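Local coordinates for 3-oxoacyl-(Acyl-carrier protein) synthase (Burkholderia xenovorans, PDB 4EFI), which probably catalyses formation of 3-oxoacyl groups on acyl-carrier protein, acting as a thiolase-fold condensing enzyme of the ketoacyl synthase III family, at residues S24-K29 with I306-T311; R58-Q63 with G155-K160; M161-D166 with P228-M233; F269-L274 with V293-Y298. One frame throughout, in Å; residues are numbered along the deposited sequence.

Contact 1: S24-K29 with I306-T311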
loop_
_atom_site.group_PDB
_atom_site.type_symbol
_atom_site.label_atom_id
_atom_site.label_comp_id
_atom_site.label_asym_id
_atom_site.label_seq_id
_atom_site.Cartn_x
_atom_site.Cartn_y
_atom_site.Cartn_z
ATOM N N SER A 24 -8.705 1.296 -7.910
ATOM C CA SER A 24 -8.888 0.778 -6.552
ATOM C C SER A 24 -10.307 0.281 -6.408
ATOM O O SER A 24 -11.234 0.895 -6.959
ATOM C CB SER A 24 -8.654 1.867 -5.513
ATOM O OG SER A 24 -7.352 2.413 -5.603
ATOM N N CYS A 25 -10.490 -0.771 -5.628
ATOM C CA CYS A 25 -11.809 -1.291 -5.276
ATOM C C CYS A 25 -11.881 -1.434 -3.762
ATOM O O CYS A 25 -11.033 -2.092 -3.126
ATOM C CB CYS A 25 -12.059 -2.654 -5.929
ATOM S SG CYS A 25 -13.680 -3.358 -5.517
ATOM N N VAL A 26 -12.886 -0.819 -3.160
ATOM C CA VAL A 26 -13.122 -0.892 -1.724
ATOM C C VAL A 26 -14.438 -1.607 -1.432
ATOM O O VAL A 26 -15.369 -1.570 -2.232
ATOM C CB VAL A 26 -13.139 0.502 -1.058
ATOM C CG1 VAL A 26 -11.783 1.133 -1.171
ATOM C CG2 VAL A 26 -14.236 1.428 -1.656
ATOM N N PRO A 27 -14.540 -2.277 -0.280
ATOM C CA PRO A 27 -15.836 -2.822 0.135
ATOM C C PRO A 27 -16.887 -1.731 0.174
ATOM O O PRO A 27 -16.635 -0.612 0.588
ATOM C CB PRO A 27 -15.541 -3.393 1.537
ATOM C CG PRO A 27 -14.101 -3.742 1.477
ATOM C CD PRO A 27 -13.476 -2.618 0.668
ATOM N N SER A 28 -18.104 -2.075 -0.228
ATOM C CA SER A 28 -19.227 -1.162 -0.140
ATOM C C SER A 28 -19.683 -0.963 1.301
ATOM O O SER A 28 -20.343 0.032 1.576
ATOM C CB SER A 28 -20.400 -1.640 -1.005
ATOM O OG SER A 28 -20.878 -2.875 -0.572
ATOM N N LYS A 29 -19.302 -1.864 2.200
ATOM C CA LYS A 29 -19.632 -1.716 3.614
ATOM C C LYS A 29 -18.880 -0.536 4.229
ATOM O O LYS A 29 -17.668 -0.601 4.438
ATOM C CB LYS A 29 -19.297 -3.000 4.375
ATOM N N ILE A 306 -1.098 3.623 -0.772
ATOM C CA ILE A 306 -0.598 4.557 -1.777
ATOM C C ILE A 306 -1.404 4.535 -3.087
ATOM O O ILE A 306 -1.825 5.573 -3.574
ATOM C CB ILE A 306 0.926 4.381 -2.005
ATOM C CG1 ILE A 306 1.687 4.807 -0.746
ATOM C CG2 ILE A 306 1.361 5.182 -3.222
ATOM C CD1 ILE A 306 3.172 4.480 -0.763
ATOM N N PRO A 307 -1.640 3.350 -3.681
ATOM C CA PRO A 307 -2.458 3.379 -4.903
ATOM C C PRO A 307 -3.885 3.899 -4.653
ATOM O O PRO A 307 -4.454 4.577 -5.509
ATOM C CB PRO A 307 -2.439 1.920 -5.396
ATOM C CG PRO A 307 -2.000 1.105 -4.225
ATOM C CD PRO A 307 -1.073 2.022 -3.437
ATOM N N LEU A 308 -4.445 3.639 -3.475
ATOM C CA LEU A 308 -5.774 4.168 -3.143
ATOM C C LEU A 308 -5.710 5.694 -3.056
ATOM O O LEU A 308 -6.593 6.407 -3.562
ATOM C CB LEU A 308 -6.299 3.551 -1.838
ATOM C CG LEU A 308 -7.706 4.002 -1.419
ATOM C CD1 LEU A 308 -8.763 3.595 -2.419
ATOM C CD2 LEU A 308 -7.999 3.438 -0.029
ATOM N N LEU A 309 -4.625 6.211 -2.506
ATOM C CA LEU A 309 -4.407 7.645 -2.423
ATOM C C LEU A 309 -4.338 8.242 -3.841
ATOM O O LEU A 309 -4.918 9.306 -4.112
ATOM C CB LEU A 309 -3.125 7.915 -1.635
ATOM C CG LEU A 309 -2.876 9.303 -1.090
ATOM C CD1 LEU A 309 -3.907 9.668 -0.065
ATOM C CD2 LEU A 309 -1.487 9.292 -0.488
ATOM N N ILE A 310 -3.635 7.572 -4.755
ATOM C CA ILE A 310 -3.564 8.039 -6.136
ATOM C C ILE A 310 -4.961 8.125 -6.725
ATOM O O ILE A 310 -5.323 9.128 -7.325
ATOM C CB ILE A 310 -2.683 7.114 -7.003
ATOM C CG1 ILE A 310 -1.242 7.176 -6.516
ATOM C CG2 ILE A 310 -2.788 7.469 -8.494
ATOM C CD1 ILE A 310 -0.323 6.155 -7.123
ATOM N N THR A 311 -5.758 7.068 -6.592
ATOM C CA THR A 311 -7.052 7.068 -7.276
ATOM C C THR A 311 -8.054 8.032 -6.661
ATOM O O THR A 311 -8.816 8.671 -7.392
ATOM C CB THR A 311 -7.667 5.653 -7.452
ATOM O OG1 THR A 311 -8.027 5.090 -6.182
ATOM C CG2 THR A 311 -6.708 4.730 -8.156
#
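Ser24 and Thr311 meet hydroxyl to hydroxyl where a buried helix of the thiolase fold packs over the mixed sheet that holds strand 17-26. The short axes of strand 24-26 and helix 306-311 are nearly perpendicular, at 101°, and approach to 8.9 Å. This is packing across the sheet rather than along a strand.

The polar part is one hydrogen bond, Ser24 OG to Thr311 OG1 at 2.8 Å, in which either hydroxyl could be the donor. Thr311 OG1 is also hydrogen-bonded to Thr351 OG1 on strand 349-353, a neighbour of strand 17-26 in the sheet. A single threonine oxygen therefore links the helix to two adjacent strands. A chi1 of 67° sets OG1 between the backbone N and the carbonyl carbon of Thr311, where it meets the serine. The threonine methyl touches the same partner, CG2 lying 3.5 Å from Ser24 OG.

The apolar part rests on one branch of Leu308. Its CG stands anti to the backbone N (chi1 -178°), and CD1 reaches Ser24 CB at 3.5 Å. The same methyl meets Val26 CG1 at 4.1 Å, the valine and leucine side chains crossing at about a right angle. Ser24 and Val26 direct their CB atoms at this helix, whereas Cys25 between them turns to helix 66-81 on the other face of the sheet.

The serine hydroxyl also lies close to the helix backbone, with Ser24 OG 3.4 Å from Leu308 CA.

Contact 2: R58-Q63 with G155-K160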
loop_
_atom_site.group_PDB
_atom_site.type_symbol
_atom_site.label_atom_id
_atom_site.label_comp_id
_atom_site.label_asym_id
_atom_site.label_seq_id
_atom_site.Cartn_x
_atom_site.Cartn_y
_atom_site.Cartn_z
ATOM N N ARG A 58 -13.809 1.282 5.139
ATOM C CA ARG A 58 -14.549 0.180 4.518
ATOM C C ARG A 58 -14.054 -1.161 5.010
ATOM O O ARG A 58 -12.836 -1.370 5.087
ATOM C CB ARG A 58 -14.402 0.234 2.998
ATOM C CG ARG A 58 -14.740 1.571 2.381
ATOM C CD ARG A 58 -16.157 2.001 2.684
ATOM N NE ARG A 58 -16.552 3.210 1.939
ATOM C CZ ARG A 58 -17.151 3.231 0.744
ATOM N NH1 ARG A 58 -17.465 2.114 0.118
ATOM N NH2 ARG A 58 -17.447 4.393 0.169
ATOM N N TRP A 59 -14.963 -2.059 5.369
ATOM C CA TRP A 59 -14.598 -3.390 5.839
ATOM C C TRP A 59 -15.189 -4.475 4.946
ATOM O O TRP A 59 -16.391 -4.494 4.682
ATOM C CB TRP A 59 -15.061 -3.631 7.266
ATOM C CG TRP A 59 -14.207 -3.021 8.346
ATOM C CD1 TRP A 59 -13.024 -2.344 8.194
ATOM C CD2 TRP A 59 -14.480 -3.065 9.741
ATOM N NE1 TRP A 59 -12.556 -1.969 9.443
ATOM C CE2 TRP A 59 -13.430 -2.403 10.397
ATOM C CE3 TRP A 59 -15.513 -3.618 10.497
ATOM C CZ2 TRP A 59 -13.387 -2.265 11.787
ATOM C CZ3 TRP A 59 -15.473 -3.483 11.887
ATOM C CH2 TRP A 59 -14.411 -2.810 12.507
ATOM N N ALA A 60 -14.330 -5.384 4.501
ATOM C CA ALA A 60 -14.734 -6.534 3.703
ATOM C C ALA A 60 -15.612 -7.476 4.495
ATOM O O ALA A 60 -15.366 -7.731 5.675
ATOM C CB ALA A 60 -13.486 -7.274 3.250
ATOM N N ASP A 61 -16.630 -8.034 3.856
ATOM C CA ASP A 61 -17.384 -9.100 4.512
ATOM C C ASP A 61 -16.651 -10.440 4.434
ATOM O O ASP A 61 -15.592 -10.538 3.833
ATOM C CB ASP A 61 -18.809 -9.184 3.950
ATOM C CG ASP A 61 -18.857 -9.416 2.456
ATOM O OD1 ASP A 61 -17.932 -10.019 1.866
ATOM O OD2 ASP A 61 -19.863 -9.004 1.835
ATOM N N ALA A 62 -17.194 -11.482 5.062
ATOM C CA ALA A 62 -16.465 -12.747 5.170
ATOM C C ALA A 62 -16.122 -13.361 3.815
ATOM O O ALA A 62 -15.057 -13.960 3.641
ATOM C CB ALA A 62 -17.239 -13.748 6.038
ATOM N N GLN A 63 -16.984 -13.177 2.837
ATOM C CA GLN A 63 -16.747 -13.754 1.520
ATOM C C GLN A 63 -15.880 -12.913 0.586
ATOM O O GLN A 63 -15.656 -13.310 -0.566
ATOM C CB GLN A 63 -18.072 -14.019 0.803
ATOM C CG GLN A 63 -18.863 -12.757 0.476
ATOM C CD GLN A 63 -19.944 -12.468 1.509
ATOM O OE1 GLN A 63 -19.720 -12.577 2.723
ATOM N NE2 GLN A 63 -21.127 -12.104 1.030
ATOM N N GLY A 155 -3.165 -5.284 -2.385
ATOM C CA GLY A 155 -4.387 -5.157 -1.603
ATOM C C GLY A 155 -4.311 -5.910 -0.299
ATOM O O GLY A 155 -3.446 -6.763 -0.093
ATOM N N ASP A 156 -5.244 -5.607 0.592
ATOM C CA ASP A 156 -5.265 -6.258 1.896
ATOM C C ASP A 156 -6.650 -6.132 2.495
ATOM O O ASP A 156 -7.391 -5.174 2.193
ATOM C CB ASP A 156 -4.268 -5.600 2.863
ATOM C CG ASP A 156 -3.064 -6.465 3.183
ATOM O OD1 ASP A 156 -3.107 -7.707 3.095
ATOM O OD2 ASP A 156 -2.038 -5.862 3.547
ATOM N N THR A 157 -6.987 -7.068 3.369
ATOM C CA THR A 157 -8.159 -6.923 4.234
ATOM C C THR A 157 -7.672 -7.084 5.682
ATOM O O THR A 157 -7.956 -8.068 6.352
ATOM C CB THR A 157 -9.282 -7.930 3.931
ATOM O OG1 THR A 157 -8.797 -9.260 4.104
ATOM C CG2 THR A 157 -9.789 -7.784 2.504
ATOM N N ILE A 158 -6.921 -6.103 6.173
ATOM C CA ILE A 158 -6.366 -6.191 7.519
ATOM C C ILE A 158 -7.469 -6.236 8.564
ATOM O O ILE A 158 -7.249 -6.709 9.686
ATOM C CB ILE A 158 -5.401 -5.024 7.845
ATOM C CG1 ILE A 158 -4.185 -5.091 6.929
ATOM C CG2 ILE A 158 -4.996 -5.004 9.332
ATOM C CD1 ILE A 158 -3.409 -6.385 6.985
ATOM N N SER A 159 -8.670 -5.772 8.237
ATOM C CA SER A 159 -9.767 -5.853 9.202
ATOM C C SER A 159 -9.967 -7.288 9.715
ATOM O O SER A 159 -10.399 -7.477 10.862
ATOM C CB SER A 159 -11.077 -5.329 8.604
ATOM O OG SER A 159 -11.535 -6.226 7.636
ATOM N N LYS A 160 -9.602 -8.284 8.912
ATOM C CA LYS A 160 -9.819 -9.678 9.264
ATOM C C LYS A 160 -8.815 -10.199 10.306
ATOM O O LYS A 160 -8.939 -11.323 10.785
ATOM C CB LYS A 160 -9.739 -10.539 8.002
ATOM C CG LYS A 160 -10.843 -10.312 6.971
ATOM C CD LYS A 160 -10.686 -11.322 5.822
ATOM C CE LYS A 160 -11.396 -10.906 4.554
ATOM N NZ LYS A 160 -12.851 -11.164 4.646
HETATM O O HOH W 1 -13.900 -7.347 8.072
HETATM O O HOH W 2 -14.216 -10.160 6.859
HETATM O O HOH W 3 -12.750 -14.073 5.205
#
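Ser159 lays its CB over one face of the Trp59 indole, and this CH-pi contact forms the close-packed part of the join between the loop after strand 56-58 and the 3-10 segment that follows strand 149-156. Ser159 CB lies 3.8 Å from the centroid of the five-membered ring and 18° off the ring normal. It is displaced toward the rim, its nearest ring atom being Trp59 CD1 at 3.6 Å; the indole NE1 has its polar partner in Phe173. Next to this, Ala60 CB meets the methyl of the buried Thr157, with CG2 3.8 Å away. Asp175 backs the packed part: its OD2 is hydrogen-bonded to both Ala60 N and Ser159 OG, tying the two segments through one carboxylate oxygen.

The other side is looser and wet. Lys160 NZ makes a weak hydrogen bond to Asp61 O at 2.9 Å, and its chain bends at the last torsion (chi4 -78°), which sets NZ against the loop. Three waters bridge the segments here, two of them through NZ. One molecule, 2.8 Å from Ala60 O, also donates to Ser159 OG. A second joins Ala60 O to Lys160 NZ, and a third bridges Ala62 O and the same NZ.

Lys160 NZ, also hydrogen-bonded to Thr64 O, is thus held by main-chain carbonyls and water. The Asp61 carboxylate, whose OD1 is bonded to Thr64 OG1, stays 5.9 Å from NZ as measured to OD1. The lysine charge is therefore probably balanced mainly by carbonyl dipoles and solvent, with any help from Asp61 acting at a distance.

Contact 3: M161-D166 with P228-M233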
loop_
_atom_site.group_PDB
_atom_site.type_symbol
_atom_site.label_atom_id
_atom_site.label_comp_id
_atom_site.label_asym_id
_atom_site.label_seq_id
_atom_site.Cartn_x
_atom_site.Cartn_y
_atom_site.Cartn_z
ATOM N N MET A 161 -7.793 -9.395 10.579
ATOM C CA MET A 161 -6.756 -9.752 11.564
ATOM C C MET A 161 -6.740 -8.866 12.806
ATOM O O MET A 161 -5.792 -8.919 13.594
ATOM C CB MET A 161 -5.384 -9.722 10.907
ATOM C CG MET A 161 -5.187 -10.883 9.938
ATOM S SD MET A 161 -3.487 -11.116 9.430
ATOM C CE MET A 161 -3.184 -9.436 8.979
ATOM N N ILE A 162 -7.799 -8.092 13.018
ATOM C CA ILE A 162 -7.863 -7.178 14.155
ATOM C C ILE A 162 -8.608 -7.782 15.331
ATOM O O ILE A 162 -9.665 -8.397 15.171
ATOM C CB ILE A 162 -8.560 -5.878 13.735
ATOM C CG1 ILE A 162 -7.787 -5.218 12.588
ATOM C CG2 ILE A 162 -8.706 -4.939 14.929
ATOM C CD1 ILE A 162 -6.263 -5.164 12.797
ATOM N N ASP A 163 -8.041 -7.620 16.517
ATOM C CA ASP A 163 -8.699 -8.000 17.748
ATOM C C ASP A 163 -9.730 -6.927 18.079
ATOM O O ASP A 163 -9.356 -5.782 18.314
ATOM C CB ASP A 163 -7.653 -8.072 18.859
ATOM C CG ASP A 163 -8.222 -8.514 20.194
ATOM O OD1 ASP A 163 -9.459 -8.487 20.397
ATOM O OD2 ASP A 163 -7.398 -8.890 21.054
ATOM N N PRO A 164 -11.029 -7.276 18.097
ATOM C CA PRO A 164 -12.052 -6.242 18.313
ATOM C C PRO A 164 -11.997 -5.619 19.699
ATOM O O PRO A 164 -12.653 -4.592 19.911
ATOM C CB PRO A 164 -13.372 -7.006 18.133
ATOM C CG PRO A 164 -13.038 -8.414 18.501
ATOM C CD PRO A 164 -11.627 -8.623 17.981
ATOM N N THR A 165 -11.257 -6.207 20.638
ATOM C CA THR A 165 -11.119 -5.591 21.964
ATOM C C THR A 165 -9.932 -4.631 22.037
ATOM O O THR A 165 -9.747 -3.956 23.046
ATOM C CB THR A 165 -10.939 -6.637 23.079
ATOM O OG1 THR A 165 -9.642 -7.232 22.965
ATOM C CG2 THR A 165 -12.024 -7.711 23.013
ATOM N N ASP A 166 -9.133 -4.560 20.976
ATOM C CA ASP A 166 -8.011 -3.633 20.950
ATOM C C ASP A 166 -8.396 -2.323 20.255
ATOM O O ASP A 166 -8.648 -2.285 19.064
ATOM C CB ASP A 166 -6.810 -4.242 20.248
ATOM C CG ASP A 166 -5.604 -3.337 20.315
ATOM O OD1 ASP A 166 -5.061 -3.156 21.424
ATOM O OD2 ASP A 166 -5.215 -2.770 19.285
ATOM N N PRO A 228 -3.249 -13.888 20.326
ATOM C CA PRO A 228 -2.073 -14.149 19.485
ATOM C C PRO A 228 -2.362 -14.311 17.989
ATOM O O PRO A 228 -1.469 -14.187 17.177
ATOM C CB PRO A 228 -1.482 -15.436 20.095
ATOM C CG PRO A 228 -2.611 -16.081 20.762
ATOM C CD PRO A 228 -3.437 -14.950 21.328
ATOM N N GLU A 229 -3.620 -14.596 17.635
ATOM C CA GLU A 229 -3.986 -14.738 16.234
ATOM C C GLU A 229 -4.268 -13.401 15.569
ATOM O O GLU A 229 -4.568 -13.353 14.394
ATOM C CB GLU A 229 -5.193 -15.660 16.071
ATOM C CG GLU A 229 -4.893 -17.139 16.328
ATOM C CD GLU A 229 -4.691 -17.468 17.800
ATOM O OE1 GLU A 229 -5.355 -16.851 18.661
ATOM O OE2 GLU A 229 -3.862 -18.359 18.096
ATOM N N CYS A 230 -4.146 -12.315 16.317
ATOM C CA CYS A 230 -4.422 -10.985 15.777
ATOM C C CYS A 230 -3.175 -10.115 15.675
ATOM O O CYS A 230 -2.122 -10.405 16.257
ATOM C CB CYS A 230 -5.462 -10.287 16.648
ATOM S SG CYS A 230 -7.051 -11.184 16.774
ATOM N N LEU A 231 -3.302 -9.036 14.935
ATOM C CA LEU A 231 -2.217 -8.109 14.724
ATOM C C LEU A 231 -1.816 -7.424 16.014
ATOM O O LEU A 231 -2.652 -6.882 16.730
ATOM C CB LEU A 231 -2.656 -7.060 13.699
ATOM C CG LEU A 231 -1.637 -5.990 13.341
ATOM C CD1 LEU A 231 -0.459 -6.594 12.629
ATOM C CD2 LEU A 231 -2.296 -4.902 12.467
ATOM N N PHE A 232 -0.508 -7.452 16.267
ATOM C CA PHE A 232 0.127 -6.715 17.353
ATOM C C PHE A 232 0.984 -5.591 16.789
ATOM O O PHE A 232 1.743 -5.788 15.859
ATOM C CB PHE A 232 1.011 -7.653 18.189
ATOM C CG PHE A 232 1.847 -6.931 19.208
ATOM C CD1 PHE A 232 1.319 -6.618 20.453
ATOM C CD2 PHE A 232 3.146 -6.532 18.913
ATOM C CE1 PHE A 232 2.052 -5.945 21.377
ATOM C CE2 PHE A 232 3.891 -5.851 19.846
ATOM C CZ PHE A 232 3.347 -5.558 21.082
ATOM N N MET A 233 0.846 -4.411 17.370
ATOM C CA MET A 233 1.684 -3.275 17.020
ATOM C C MET A 233 2.216 -2.601 18.262
ATOM O O MET A 233 1.446 -2.239 19.160
ATOM C CB MET A 233 0.883 -2.230 16.241
ATOM C CG MET A 233 0.161 -2.775 15.068
ATOM S SD MET A 233 -0.760 -1.477 14.188
ATOM C CE MET A 233 0.578 -0.448 13.578
HETATM O O HOH W 4 -5.438 -6.320 16.609
#
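An Asx turn at Asp163, in the loop leading to helix 167-170, rests against Cys230 in the loop that enters strand 232-233. The chain reverses there in a type I turn from Asp163 to Asp166. Cys230 SG lies against the base of the turn, 3.8 Å from Asp163 CB and 3.7 Å from Asp163 N.

Just before the turn the backbones are joined directly, Leu231 N donating to Met161 O at 2.8 Å (167° at the hydrogen). A water adds an indirect link: it accepts from Asp163 N and donates to Leu231 O. Alongside, Ile162 and Leu231 lie side by side and point the same way, with Ile162 CD1 4.0 Å from Leu231 CD2; Phe173 touches both side chains.

The Asp163 carboxylate is turned back into its own loop, CG standing anti to the backbone N (chi1 -178°). Its OD1 accepts from Thr165 N and from Thr165 OG1, each at 2.9 Å. Both donors approach from the same face, about 45° above the carboxylate plane. Two bonds on one oxygen should restrict rotation of the group and would tend to favour its ionised form, while Cys230 SG meets the turn in van der Waals contact.

Contact 4: F269-L274 with V293-Y298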
loop_
_atom_site.group_PDB
_atom_site.type_symbol
_atom_site.label_atom_id
_atom_site.label_comp_id
_atom_site.label_asym_id
_atom_site.label_seq_id
_atom_site.Cartn_x
_atom_site.Cartn_y
_atom_site.Cartn_z
ATOM N N PHE A 269 2.439 9.336 0.875
ATOM C CA PHE A 269 2.899 8.495 1.964
ATOM C C PHE A 269 1.895 7.418 2.274
ATOM O O PHE A 269 0.684 7.634 2.217
ATOM C CB PHE A 269 3.081 9.315 3.241
ATOM C CG PHE A 269 4.289 10.212 3.228
ATOM C CD1 PHE A 269 4.244 11.435 2.590
ATOM C CD2 PHE A 269 5.473 9.822 3.830
ATOM C CE1 PHE A 269 5.364 12.275 2.558
ATOM C CE2 PHE A 269 6.586 10.652 3.806
ATOM C CZ PHE A 269 6.523 11.883 3.167
ATOM N N HIS A 270 2.393 6.268 2.697
ATOM C CA HIS A 270 1.544 5.285 3.322
ATOM C C HIS A 270 0.766 5.970 4.418
ATOM O O HIS A 270 1.339 6.728 5.221
ATOM C CB HIS A 270 2.380 4.155 3.894
ATOM C CG HIS A 270 1.641 3.310 4.890
ATOM N ND1 HIS A 270 0.481 2.703 4.597
ATOM C CD2 HIS A 270 1.925 3.000 6.213
ATOM C CE1 HIS A 270 0.047 2.031 5.672
ATOM N NE2 HIS A 270 0.932 2.213 6.659
ATOM N N GLN A 271 -0.541 5.725 4.467
ATOM C CA GLN A 271 -1.443 6.444 5.356
ATOM C C GLN A 271 -1.468 5.794 6.738
ATOM O O GLN A 271 -2.450 5.175 7.139
ATOM C CB GLN A 271 -2.835 6.509 4.736
ATOM C CG GLN A 271 -2.836 7.210 3.367
ATOM C CD GLN A 271 -2.771 8.713 3.498
ATOM O OE1 GLN A 271 -3.745 9.355 3.896
ATOM N NE2 GLN A 271 -1.617 9.290 3.148
ATOM N N ALA A 272 -0.363 5.911 7.459
ATOM C CA ALA A 272 -0.188 5.175 8.701
ATOM C C ALA A 272 -1.156 5.648 9.780
ATOM O O ALA A 272 -1.818 4.836 10.438
ATOM C CB ALA A 272 1.256 5.305 9.190
ATOM N N ASN A 273 -1.178 6.959 9.990
ATOM C CA ASN A 273 -2.120 7.677 10.841
ATOM C C ASN A 273 -1.797 9.161 10.679
ATOM O O ASN A 273 -0.670 9.533 10.330
ATOM C CB ASN A 273 -2.073 7.227 12.305
ATOM C CG ASN A 273 -0.781 7.590 13.001
ATOM O OD1 ASN A 273 -0.585 8.731 13.406
ATOM N ND2 ASN A 273 0.074 6.606 13.203
ATOM N N LEU A 274 -2.774 10.023 10.924
ATOM C CA LEU A 274 -2.608 11.428 10.583
ATOM C C LEU A 274 -1.529 12.108 11.423
ATOM O O LEU A 274 -0.765 12.906 10.916
ATOM C CB LEU A 274 -3.954 12.164 10.702
ATOM C CG LEU A 274 -3.917 13.624 10.245
ATOM C CD1 LEU A 274 -3.467 13.779 8.806
ATOM C CD2 LEU A 274 -5.302 14.238 10.422
ATOM N N VAL A 293 -3.949 13.211 1.785
ATOM C CA VAL A 293 -4.430 12.370 2.872
ATOM C C VAL A 293 -5.843 11.923 2.539
ATOM O O VAL A 293 -6.701 12.738 2.169
ATOM C CB VAL A 293 -4.447 13.139 4.221
ATOM C CG1 VAL A 293 -5.061 12.301 5.323
ATOM C CG2 VAL A 293 -3.031 13.533 4.610
ATOM N N ASN A 294 -6.096 10.632 2.667
ATOM C CA ASN A 294 -7.448 10.082 2.496
ATOM C C ASN A 294 -7.817 9.124 3.624
ATOM O O ASN A 294 -8.837 8.432 3.557
ATOM C CB ASN A 294 -7.652 9.421 1.125
ATOM C CG ASN A 294 -6.870 8.130 0.966
ATOM O OD1 ASN A 294 -6.104 7.750 1.844
ATOM N ND2 ASN A 294 -7.044 7.460 -0.165
ATOM N N ILE A 295 -7.049 9.152 4.706
ATOM C CA ILE A 295 -7.261 8.276 5.848
ATOM C C ILE A 295 -8.611 8.574 6.500
ATOM O O ILE A 295 -9.226 7.705 7.134
ATOM C CB ILE A 295 -6.049 8.390 6.821
ATOM C CG1 ILE A 295 -5.892 7.100 7.637
ATOM C CG2 ILE A 295 -6.176 9.629 7.656
ATOM C CD1 ILE A 295 -4.759 7.123 8.643
ATOM N N GLY A 296 -9.106 9.792 6.345
ATOM C CA GLY A 296 -10.396 10.124 6.904
ATOM C C GLY A 296 -11.568 9.303 6.403
ATOM O O GLY A 296 -12.547 9.086 7.132
ATOM N N GLU A 297 -11.500 8.886 5.145
ATOM C CA GLU A 297 -12.603 8.146 4.532
ATOM C C GLU A 297 -12.346 6.647 4.446
ATOM O O GLU A 297 -13.281 5.886 4.310
ATOM C CB GLU A 297 -12.892 8.651 3.107
ATOM C CG GLU A 297 -13.283 10.112 3.003
ATOM C CD GLU A 297 -14.507 10.463 3.834
ATOM O OE1 GLU A 297 -15.529 9.749 3.743
ATOM O OE2 GLU A 297 -14.440 11.454 4.589
ATOM N N TYR A 298 -11.080 6.227 4.503
ATOM C CA TYR A 298 -10.715 4.843 4.233
ATOM C C TYR A 298 -9.928 4.161 5.344
ATOM O O TYR A 298 -9.712 2.948 5.282
ATOM C CB TYR A 298 -9.953 4.702 2.905
ATOM C CG TYR A 298 -10.770 5.217 1.761
ATOM C CD1 TYR A 298 -11.868 4.505 1.289
ATOM C CD2 TYR A 298 -10.499 6.469 1.195
ATOM C CE1 TYR A 298 -12.660 5.014 0.263
ATOM C CE2 TYR A 298 -11.284 6.978 0.187
ATOM C CZ TYR A 298 -12.356 6.252 -0.269
ATOM O OH TYR A 298 -13.154 6.752 -1.291
#
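Gln271 and Ile295 bring the two backbones to their nearest approach, with CA atoms 6.1 Å apart. Gln271 is the centre of an inverse gamma turn in the loop after strand 266-269; facing it, Asn294 occupies the N-cap position of the short helix 295-298.

The Gln271 chain bends at its second torsion and presents its amide to both segments. OE1 accepts from Asn294 N at 2.9 Å (156° at the hydrogen), the donor lying 44° above the carbonyl plane. NE2 gives an almost straight bond to Phe269 O at 3.0 Å, which lies in the amide plane. One amide thus ties its own loop to the start of the helix, with its rotation fixed at both ends. The Asn294 side chain crosses Gln271 at about a right angle, the amide planes 78° apart, and its ND2 is bonded to Thr312 OG1.

Van der Waals contacts accompany the Gln271-Asn294 bond. Ile295 CD1 packs on the loop backbone, 3.4 Å from Gln271 O and 3.5 Å from Asn273 CA. Nearer the surface, Leu274 CD1 meets Val293 CG1 at 4.1 Å.

His270, the first residue of the turn, touches Cys128 and Asn300, residue types consistent with the Cys-His-Asn set of ketoacyl synthase III relatives. Gln271 and Asn294 both pack on Leu309 of helix 305-313, Ala272 lies on Phe330 of strand 323-331, and Asn273 OD1 bonds to Met276 N in the first turn of helix 274-283.

How the contacts relate
From the N terminus, contact 1 opens first, at strand 17-26, and closes last, at helix 305-313; its long loop encloses the other three. Within it, contacts 2, 3 and 4 follow in series, each closing before the next opens, and none cross. Contact 2 joins the loop after strand 56-58 to the turn and 3-10 segment that follow strand 149-156 and touches contact 1 through Pro27 O and Arg58 NH1, 2.9 Å apart. Contact 3 continues outward from it, Ile158 meeting Leu231. Contact 4 closes the shortest loop, in the C-terminal half, and packs on helix 305-313 of contact 1. Contacts 1 and 3 do not touch, their nearest atoms being about 12 Å apart.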